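Local coordinates for trafficking protein B (Neisseria gonorrhoeae, PDB 2H1C) that serves as the toxin of a type II toxin-antitoxin pair, a PIN-domain protein and presumed magnesium-dependent ribonuclease that joins its antitoxin in a promoter-binding complex, at residues L76-R90 with A102-L116. Residues are numbered along the deposited sequence; the frame is centred on the assembly and turned at random.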
ATOM      1  N   LEU A  76       2.056   5.513 -10.367  1.00  8.74           N
ATOM      2  CA  LEU A  76       2.072   6.393  -9.197  1.00  9.92           C
ATOM      3  C   LEU A  76       2.364   5.744  -7.858  1.00 10.63           C
ATOM      4  O   LEU A  76       1.675   4.820  -7.452  1.00 12.25           O
ATOM      5  CB  LEU A  76       0.734   7.117  -9.112  1.00  9.14           C
ATOM      6  CG  LEU A  76       0.323   7.860 -10.399  1.00  9.15           C
ATOM      7  CD1 LEU A  76      -1.123   8.330 -10.279  1.00 10.05           C
ATOM      8  CD2 LEU A  76       1.269   9.029 -10.617  1.00 13.61           C
ATOM      9  N   PRO A  77       3.365   6.255  -7.125  1.00  9.25           N
ATOM     10  CA  PRO A  77       3.653   5.619  -5.831  1.00 11.39           C
ATOM     11  C   PRO A  77       2.723   6.001  -4.684  1.00 10.26           C
ATOM     12  O   PRO A  77       2.011   7.004  -4.750  1.00 11.52           O
ATOM     13  CB  PRO A  77       5.101   6.049  -5.554  1.00 12.67           C
ATOM     14  CG  PRO A  77       5.134   7.447  -6.119  1.00 13.19           C
ATOM     15  CD  PRO A  77       4.375   7.279  -7.455  1.00 15.24           C
ATOM     16  N   PHE A  78       2.695   5.162  -3.646  1.00 11.07           N
ATOM     17  CA  PHE A  78       1.921   5.480  -2.454  1.00  9.58           C
ATOM     18  C   PHE A  78       3.029   6.093  -1.574  1.00  9.67           C
ATOM     19  O   PHE A  78       3.837   5.370  -0.991  1.00 11.45           O
ATOM     20  CB  PHE A  78       1.360   4.222  -1.770  1.00 10.11           C
ATOM     21  CG  PHE A  78       0.477   4.531  -0.587  1.00 10.08           C
ATOM     22  CD1 PHE A  78      -0.885   4.793  -0.762  1.00  8.50           C
ATOM     23  CD2 PHE A  78       1.019   4.643   0.692  1.00  9.43           C
ATOM     24  CE1 PHE A  78      -1.696   5.165   0.328  1.00  6.91           C
ATOM     25  CE2 PHE A  78       0.223   5.015   1.789  1.00  9.94           C
ATOM     26  CZ  PHE A  78      -1.134   5.276   1.611  1.00 10.21           C
ATOM     27  N   ASP A  79       3.080   7.420  -1.514  1.00 11.99           N
ATOM     28  CA  ASP A  79       4.102   8.123  -0.743  1.00 13.45           C
ATOM     29  C   ASP A  79       3.530   8.904   0.445  1.00 12.40           C
ATOM     30  O   ASP A  79       2.354   8.777   0.767  1.00 12.55           O
ATOM     31  CB  ASP A  79       4.873   9.071  -1.665  1.00 16.94           C
ATOM     32  CG  ASP A  79       3.960  10.020  -2.419  1.00 22.37           C
ATOM     33  OD1 ASP A  79       2.778  10.146  -2.025  1.00 22.12           O
ATOM     34  OD2 ASP A  79       4.424  10.643  -3.404  1.00 27.80           O
ATOM     35  N   GLU A  80       4.354   9.716   1.099  1.00 13.24           N
ATOM     36  CA  GLU A  80       3.880  10.465   2.265  1.00 12.34           C
ATOM     37  C   GLU A  80       2.629  11.327   2.063  1.00 13.21           C
ATOM     38  O   GLU A  80       1.720  11.308   2.893  1.00 12.06           O
ATOM     39  CB  GLU A  80       5.025  11.299   2.859  1.00 12.16           C
ATOM     40  CG  GLU A  80       4.647  12.070   4.120  1.00 13.78           C
ATOM     41  CD  GLU A  80       3.906  13.352   3.819  1.00 17.15           C
ATOM     42  OE1 GLU A  80       4.330  14.067   2.887  1.00 18.87           O
ATOM     43  OE2 GLU A  80       2.910  13.653   4.513  1.00 17.15           O
ATOM     44  N   PRO A  81       2.563  12.106   0.972  1.00 12.74           N
ATOM     45  CA  PRO A  81       1.384  12.948   0.728  1.00 13.98           C
ATOM     46  C   PRO A  81       0.112  12.102   0.555  1.00 13.36           C
ATOM     47  O   PRO A  81      -0.969  12.465   1.028  1.00 13.12           O
ATOM     48  CB  PRO A  81       1.752  13.691  -0.561  1.00 18.38           C
ATOM     49  CG  PRO A  81       3.240  13.776  -0.481  1.00 21.46           C
ATOM     50  CD  PRO A  81       3.636  12.411   0.009  1.00 17.18           C
ATOM     51  N   VAL A  82       0.249  10.982  -0.141  1.00 13.34           N
ATOM     52  CA  VAL A  82      -0.887  10.085  -0.369  1.00 13.12           C
ATOM     53  C   VAL A  82      -1.320   9.457   0.961  1.00 14.67           C
ATOM     54  O   VAL A  82      -2.511   9.224   1.197  1.00 12.79           O
ATOM     55  CB  VAL A  82      -0.535   8.964  -1.350  1.00 11.96           C
ATOM     56  CG1 VAL A  82      -1.770   8.106  -1.618  1.00 11.92           C
ATOM     57  CG2 VAL A  82      -0.020   9.561  -2.648  1.00 11.66           C
ATOM     58  N   ALA A  83      -0.348   9.174   1.825  1.00  8.76           N
ATOM     59  CA  ALA A  83      -0.660   8.604   3.128  1.00 11.71           C
ATOM     60  C   ALA A  83      -1.563   9.545   3.928  1.00 11.67           C
ATOM     61  O   ALA A  83      -2.464   9.097   4.632  1.00 11.16           O
ATOM     62  CB  ALA A  83       0.628   8.310   3.905  1.00 10.42           C
ATOM     63  N   ALA A  84      -1.323  10.850   3.831  1.00 13.28           N
ATOM     64  CA  ALA A  84      -2.147  11.827   4.547  1.00 15.02           C
ATOM     65  C   ALA A  84      -3.588  11.780   4.057  1.00 13.44           C
ATOM     66  O   ALA A  84      -4.531  11.805   4.850  1.00 13.26           O
ATOM     67  CB  ALA A  84      -1.587  13.244   4.359  1.00 14.68           C
ATOM     68  N   ILE A  85      -3.757  11.737   2.740  1.00 13.43           N
ATOM     69  CA  ILE A  85      -5.093  11.683   2.141  1.00 12.07           C
ATOM     70  C   ILE A  85      -5.782  10.371   2.520  1.00 11.26           C
ATOM     71  O   ILE A  85      -6.978  10.341   2.809  1.00 13.18           O
ATOM     72  CB  ILE A  85      -4.985  11.826   0.614  1.00 14.28           C
ATOM     73  CG1 ILE A  85      -4.438  13.224   0.304  1.00 13.86           C
ATOM     74  CG2 ILE A  85      -6.355  11.591  -0.049  1.00 15.14           C
ATOM     75  CD1 ILE A  85      -4.031  13.439  -1.136  1.00 19.08           C
ATOM     76  N   TYR A  86      -5.009   9.295   2.554  1.00  9.89           N
ATOM     77  CA  TYR A  86      -5.542   7.991   2.923  1.00 13.60           C
ATOM     78  C   TYR A  86      -6.208   8.033   4.301  1.00 12.46           C
ATOM     79  O   TYR A  86      -7.347   7.602   4.457  1.00 12.03           O
ATOM     80  CB  TYR A  86      -4.416   6.960   2.944  1.00 12.92           C
ATOM     81  CG  TYR A  86      -4.792   5.629   3.557  1.00 14.20           C
ATOM     82  CD1 TYR A  86      -5.426   4.640   2.801  1.00 15.67           C
ATOM     83  CD2 TYR A  86      -4.501   5.358   4.895  1.00 14.68           C
ATOM     84  CE1 TYR A  86      -5.759   3.407   3.365  1.00 13.17           C
ATOM     85  CE2 TYR A  86      -4.826   4.145   5.461  1.00 13.48           C
ATOM     86  CZ  TYR A  86      -5.452   3.174   4.696  1.00 14.31           C
ATOM     87  OH  TYR A  86      -5.764   1.955   5.251  1.00 13.78           O
ATOM     88  N   ALA A  87      -5.487   8.536   5.304  1.00 11.61           N
ATOM     89  CA  ALA A  87      -6.018   8.598   6.656  1.00 12.11           C
ATOM     90  C   ALA A  87      -7.262   9.470   6.707  1.00 12.00           C
ATOM     91  O   ALA A  87      -8.237   9.124   7.373  1.00 11.68           O
ATOM     92  CB  ALA A  87      -4.957   9.127   7.611  1.00 10.27           C
ATOM     93  N   GLN A  88      -7.242  10.591   5.990  1.00 11.32           N
ATOM     94  CA  GLN A  88      -8.394  11.482   5.961  1.00 14.70           C
ATOM     95  C   GLN A  88      -9.625  10.771   5.404  1.00 14.32           C
ATOM     96  O   GLN A  88     -10.687  10.750   6.035  1.00 15.16           O
ATOM     97  CB  GLN A  88      -8.075  12.717   5.117  1.00 18.12           C
ATOM     98  CG  GLN A  88      -6.926  13.523   5.706  1.00 23.73           C
ATOM     99  CD  GLN A  88      -6.658  14.815   4.967  1.00 31.74           C
ATOM    100  OE1 GLN A  88      -6.318  14.814   3.778  1.00 30.39           O
ATOM    101  NE2 GLN A  88      -6.810  15.936   5.673  1.00 35.36           N
ATOM    102  N   ILE A  89      -9.478  10.179   4.225  1.00 13.06           N
ATOM    103  CA  ILE A  89     -10.576   9.473   3.574  1.00 15.07           C
ATOM    104  C   ILE A  89     -11.125   8.303   4.374  1.00 14.04           C
ATOM    105  O   ILE A  89     -12.338   8.187   4.556  1.00 14.40           O
ATOM    106  CB  ILE A  89     -10.141   8.939   2.180  1.00 19.76           C
ATOM    107  CG1 ILE A  89      -9.980  10.100   1.199  1.00 21.82           C
ATOM    108  CG2 ILE A  89     -11.145   7.916   1.676  1.00 28.29           C
ATOM    109  CD1 ILE A  89      -9.464   9.659  -0.184  1.00 23.42           C
ATOM    110  N   ARG A  90     -10.253   7.420   4.846  1.00 12.04           N
ATOM    111  CA  ARG A  90     -10.727   6.262   5.609  1.00 15.04           C
ATOM    112  C   ARG A  90     -11.356   6.631   6.953  1.00 16.20           C
ATOM    113  O   ARG A  90     -12.356   6.026   7.361  1.00 19.86           O
ATOM    114  CB  ARG A  90      -9.602   5.258   5.839  1.00 16.37           C
ATOM    115  CG  ARG A  90      -9.172   4.563   4.571  1.00 16.39           C
ATOM    116  CD  ARG A  90      -8.648   3.185   4.882  1.00 22.60           C
ATOM    117  NE  ARG A  90      -9.655   2.341   5.509  1.00 19.35           N
ATOM    118  CZ  ARG A  90      -9.381   1.213   6.160  1.00 22.45           C
ATOM    119  NH1 ARG A  90      -8.127   0.789   6.272  1.00 18.47           N
ATOM    120  NH2 ARG A  90     -10.364   0.509   6.711  1.00 22.95           N
ATOM    121  N   ALA A 102      -8.780  -1.169   3.177  1.00 22.31           N
ATOM    122  CA  ALA A 102      -7.439  -0.596   3.004  1.00 24.25           C
ATOM    123  C   ALA A 102      -7.009  -0.507   1.534  1.00 23.27           C
ATOM    124  O   ALA A 102      -6.594   0.557   1.066  1.00 22.57           O
ATOM    125  CB  ALA A 102      -6.411  -1.415   3.801  1.00 21.81           C
ATOM    126  N   ALA A 103      -7.102  -1.630   0.825  1.00 22.03           N
ATOM    127  CA  ALA A 103      -6.722  -1.717  -0.585  1.00 23.87           C
ATOM    128  C   ALA A 103      -7.396  -0.648  -1.439  1.00 21.60           C
ATOM    129  O   ALA A 103      -6.733   0.036  -2.227  1.00 20.35           O
ATOM    130  CB  ALA A 103      -7.064  -3.100  -1.137  1.00 23.20           C
ATOM    131  N   ASP A 104      -8.707  -0.506  -1.289  1.00 18.46           N
ATOM    132  CA  ASP A 104      -9.446   0.487  -2.061  1.00 17.31           C
ATOM    133  C   ASP A 104      -9.041   1.873  -1.586  1.00 15.26           C
ATOM    134  O   ASP A 104      -8.952   2.808  -2.372  1.00 12.98           O
ATOM    135  CB  ASP A 104     -10.956   0.279  -1.891  1.00 22.36           C
ATOM    136  CG  ASP A 104     -11.457  -0.967  -2.609  1.00 28.27           C
ATOM    137  OD1 ASP A 104     -12.558  -1.454  -2.277  1.00 34.91           O
ATOM    138  OD2 ASP A 104     -10.755  -1.457  -3.518  1.00 26.74           O
ATOM    139  N   GLY A 105      -8.779   1.993  -0.286  1.00 13.19           N
ATOM    140  CA  GLY A 105      -8.363   3.265   0.259  1.00 13.98           C
ATOM    141  C   GLY A 105      -7.064   3.754  -0.363  1.00 12.55           C
ATOM    142  O   GLY A 105      -6.919   4.945  -0.617  1.00 12.14           O
ATOM    143  N   TYR A 106      -6.109   2.855  -0.592  1.00 13.72           N
ATOM    144  CA  TYR A 106      -4.825   3.260  -1.189  1.00 15.14           C
ATOM    145  C   TYR A 106      -5.023   3.849  -2.581  1.00 14.04           C
ATOM    146  O   TYR A 106      -4.423   4.870  -2.937  1.00 13.84           O
ATOM    147  CB  TYR A 106      -3.879   2.068  -1.312  1.00 18.12           C
ATOM    148  CG  TYR A 106      -3.443   1.505   0.010  1.00 19.52           C
ATOM    149  CD1 TYR A 106      -3.200   0.145   0.156  1.00 24.46           C
ATOM    150  CD2 TYR A 106      -3.287   2.331   1.124  1.00 22.16           C
ATOM    151  CE1 TYR A 106      -2.810  -0.388   1.387  1.00 27.60           C
ATOM    152  CE2 TYR A 106      -2.897   1.811   2.360  1.00 29.58           C
ATOM    153  CZ  TYR A 106      -2.664   0.450   2.482  1.00 29.18           C
ATOM    154  OH  TYR A 106      -2.302  -0.072   3.707  1.00 33.22           O
ATOM    155  N   ILE A 107      -5.858   3.177  -3.366  1.00 14.28           N
ATOM    156  CA  ILE A 107      -6.147   3.608  -4.722  1.00 11.22           C
ATOM    157  C   ILE A 107      -6.904   4.916  -4.708  1.00 10.76           C
ATOM    158  O   ILE A 107      -6.557   5.834  -5.443  1.00 10.77           O
ATOM    159  CB  ILE A 107      -6.944   2.534  -5.470  1.00 13.84           C
ATOM    160  CG1 ILE A 107      -6.103   1.255  -5.553  1.00 19.77           C
ATOM    161  CG2 ILE A 107      -7.273   3.009  -6.874  1.00 12.04           C
ATOM    162  CD1 ILE A 107      -6.795   0.103  -6.218  1.00 30.03           C
ATOM    163  N   ALA A 108      -7.919   5.022  -3.855  1.00 11.19           N
ATOM    164  CA  ALA A 108      -8.690   6.248  -3.795  1.00  9.34           C
ATOM    165  C   ALA A 108      -7.831   7.450  -3.401  1.00 12.97           C
ATOM    166  O   ALA A 108      -7.958   8.525  -3.987  1.00 14.06           O
ATOM    167  CB  ALA A 108      -9.871   6.087  -2.841  1.00 12.60           C
ATOM    168  N   ALA A 109      -6.935   7.267  -2.431  1.00 11.33           N
ATOM    169  CA  ALA A 109      -6.068   8.366  -1.989  1.00 10.97           C
ATOM    170  C   ALA A 109      -5.096   8.791  -3.099  1.00  9.95           C
ATOM    171  O   ALA A 109      -4.792   9.977  -3.249  1.00 12.15           O
ATOM    172  CB  ALA A 109      -5.280   7.951  -0.725  1.00  8.76           C
ATOM    173  N   THR A 110      -4.611   7.827  -3.876  1.00  9.17           N
ATOM    174  CA  THR A 110      -3.699   8.130  -4.977  1.00 10.40           C
ATOM    175  C   THR A 110      -4.436   8.982  -6.010  1.00 10.43           C
ATOM    176  O   THR A 110      -3.922   9.998  -6.471  1.00 10.96           O
ATOM    177  CB  THR A 110      -3.174   6.830  -5.649  1.00 11.56           C
ATOM    178  OG1 THR A 110      -2.432   6.061  -4.685  1.00 11.68           O
ATOM    179  CG2 THR A 110      -2.269   7.168  -6.848  1.00  8.40           C
ATOM    180  N   ALA A 111      -5.667   8.590  -6.334  1.00 11.89           N
ATOM    181  CA  ALA A 111      -6.462   9.328  -7.308  1.00 11.09           C
ATOM    182  C   ALA A 111      -6.769  10.748  -6.828  1.00 13.08           C
ATOM    183  O   ALA A 111      -6.633  11.709  -7.584  1.00 14.41           O
ATOM    184  CB  ALA A 111      -7.762   8.577  -7.593  1.00  9.67           C
ATOM    185  N   LYS A 112      -7.169  10.893  -5.569  1.00 17.12           N
ATOM    186  CA  LYS A 112      -7.489  12.220  -5.047  1.00 17.46           C
ATOM    187  C   LYS A 112      -6.257  13.119  -5.061  1.00 20.09           C
ATOM    188  O   LYS A 112      -6.337  14.294  -5.435  1.00 16.16           O
ATOM    189  CB  LYS A 112      -8.054  12.113  -3.623  1.00 22.18           C
ATOM    190  CG  LYS A 112      -8.322  13.461  -2.959  1.00 26.66           C
ATOM    191  CD  LYS A 112      -9.180  13.334  -1.704  1.00 31.51           C
ATOM    192  CE  LYS A 112     -10.636  13.055  -2.050  1.00 36.15           C
ATOM    193  NZ  LYS A 112     -11.543  13.092  -0.855  1.00 37.38           N
ATOM    194  N   GLN A 113      -5.115  12.561  -4.665  1.00 18.67           N
ATOM    195  CA  GLN A 113      -3.865  13.313  -4.625  1.00 22.23           C
ATOM    196  C   GLN A 113      -3.470  13.851  -6.000  1.00 22.72           C
ATOM    197  O   GLN A 113      -2.923  14.953  -6.104  1.00 19.11           O
ATOM    198  CB  GLN A 113      -2.758  12.415  -4.068  1.00 25.12           C
ATOM    199  CG  GLN A 113      -1.600  13.152  -3.433  1.00 35.12           C
ATOM    200  CD  GLN A 113      -0.622  13.668  -4.443  1.00 38.79           C
ATOM    201  OE1 GLN A 113      -0.220  12.940  -5.349  1.00 44.37           O
ATOM    202  NE2 GLN A 113      -0.213  14.925  -4.291  1.00 39.36           N
ATOM    203  N   HIS A 114      -3.775  13.084  -7.051  1.00 17.58           N
ATOM    204  CA  HIS A 114      -3.431  13.467  -8.424  1.00 18.51           C
ATOM    205  C   HIS A 114      -4.593  13.979  -9.270  1.00 18.82           C
ATOM    206  O   HIS A 114      -4.446  14.157 -10.482  1.00 17.36           O
ATOM    207  CB  HIS A 114      -2.795  12.270  -9.136  1.00 21.47           C
ATOM    208  CG  HIS A 114      -1.475  11.871  -8.569  1.00 21.09           C
ATOM    209  ND1 HIS A 114      -0.310  12.557  -8.846  1.00 25.22           N
ATOM    210  CD2 HIS A 114      -1.128  10.878  -7.715  1.00 24.58           C
ATOM    211  CE1 HIS A 114       0.693  12.006  -8.189  1.00 24.04           C
ATOM    212  NE2 HIS A 114       0.222  10.982  -7.492  1.00 24.22           N
ATOM    213  N   SER A 115      -5.741  14.190  -8.634  1.00 15.41           N
ATOM    214  CA  SER A 115      -6.936  14.693  -9.311  1.00 20.03           C
ATOM    215  C   SER A 115      -7.400  13.781 -10.434  1.00 19.09           C
ATOM    216  O   SER A 115      -7.764  14.245 -11.514  1.00 18.17           O
ATOM    217  CB  SER A 115      -6.672  16.091  -9.875  1.00 21.89           C
ATOM    218  OG  SER A 115      -6.379  16.995  -8.833  1.00 23.26           O
ATOM    219  N   LEU A 116      -7.400  12.477 -10.176  1.00 12.40           N
ATOM    220  CA  LEU A 116      -7.810  11.509 -11.182  1.00 10.79           C
ATOM    221  C   LEU A 116      -9.160  10.889 -10.889  1.00 11.53           C
ATOM    222  O   LEU A 116      -9.586  10.838  -9.740  1.00 11.40           O
ATOM    223  CB  LEU A 116      -6.797  10.370 -11.238  1.00 11.64           C
ATOM    224  CG  LEU A 116      -5.351  10.861 -11.334  1.00 11.45           C
ATOM    225  CD1 LEU A 116      -4.402   9.655 -11.226  1.00 12.28           C
ATOM    226  CD2 LEU A 116      -5.147  11.564 -12.656  1.00 14.16           C
TER
HETATM  227  O   HOH W   1       1.865   9.417  -5.882  1.00 22.12           O
HETATM  228  O   HOH W   2       2.302  11.791  -4.729  1.00 33.93           O
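Leu-76, at the end of a strand that is outermost in this chain's parallel sheet, lays its CD2 methyl over one face of the flat His-114 imidazole, a CH-pi contact 4.0 Å from the ring centroid, while CD1 meets Leu-116 CD1 tip to tip. Its CB touches CG2 of Thr-110, whose OG1 bonds back to Tyr-106 O; both residues belong with Ser-36 to a magnesium site. A water lying in the imidazole plane joins His-114 NE2 to Pro-77 O. In Phe-78, CG anti to the backbone N (chi1 -176°) brings the ring toward helix 102-114, where its face receives the edge of Tyr-106, the planes at 68°. Asp-79 caps helix 80-94, its carboxylate suited to a helix-start N-H: OD1 accepts from Val-82 N, and OD2 reaches Gln-113 OE1 through a second water that donates to both. Val-82 sets CG1 3.6 Å from Ala-109 CB, where the small alanine lets the axes of helix segments 80-90 and 102-114 approach to 8.3 Å. Ile-85 CD1 presses on Gln-113 CG at 3.4 Å, its CG2 on the long aliphatic stem of Lys-112, whose ammonium reaches Ala-129 O. Tyr-86 is a knob among Ala-102, Gly-105, Tyr-106 and Ala-109; its ring fits against Gly-105 because no side chain stands there, and Tyr-106 CE2 lies over one face. Arg-90, bent at chi3, donates from NH1 to Tyr-86 OH (2.8 Å) in the guanidinium plane, fixing the phenol. This packing, with 117° between the segments' N-to-C directions and Asp-104 as predicted magnesium ligand, belongs to the alpha/beta PIN domain.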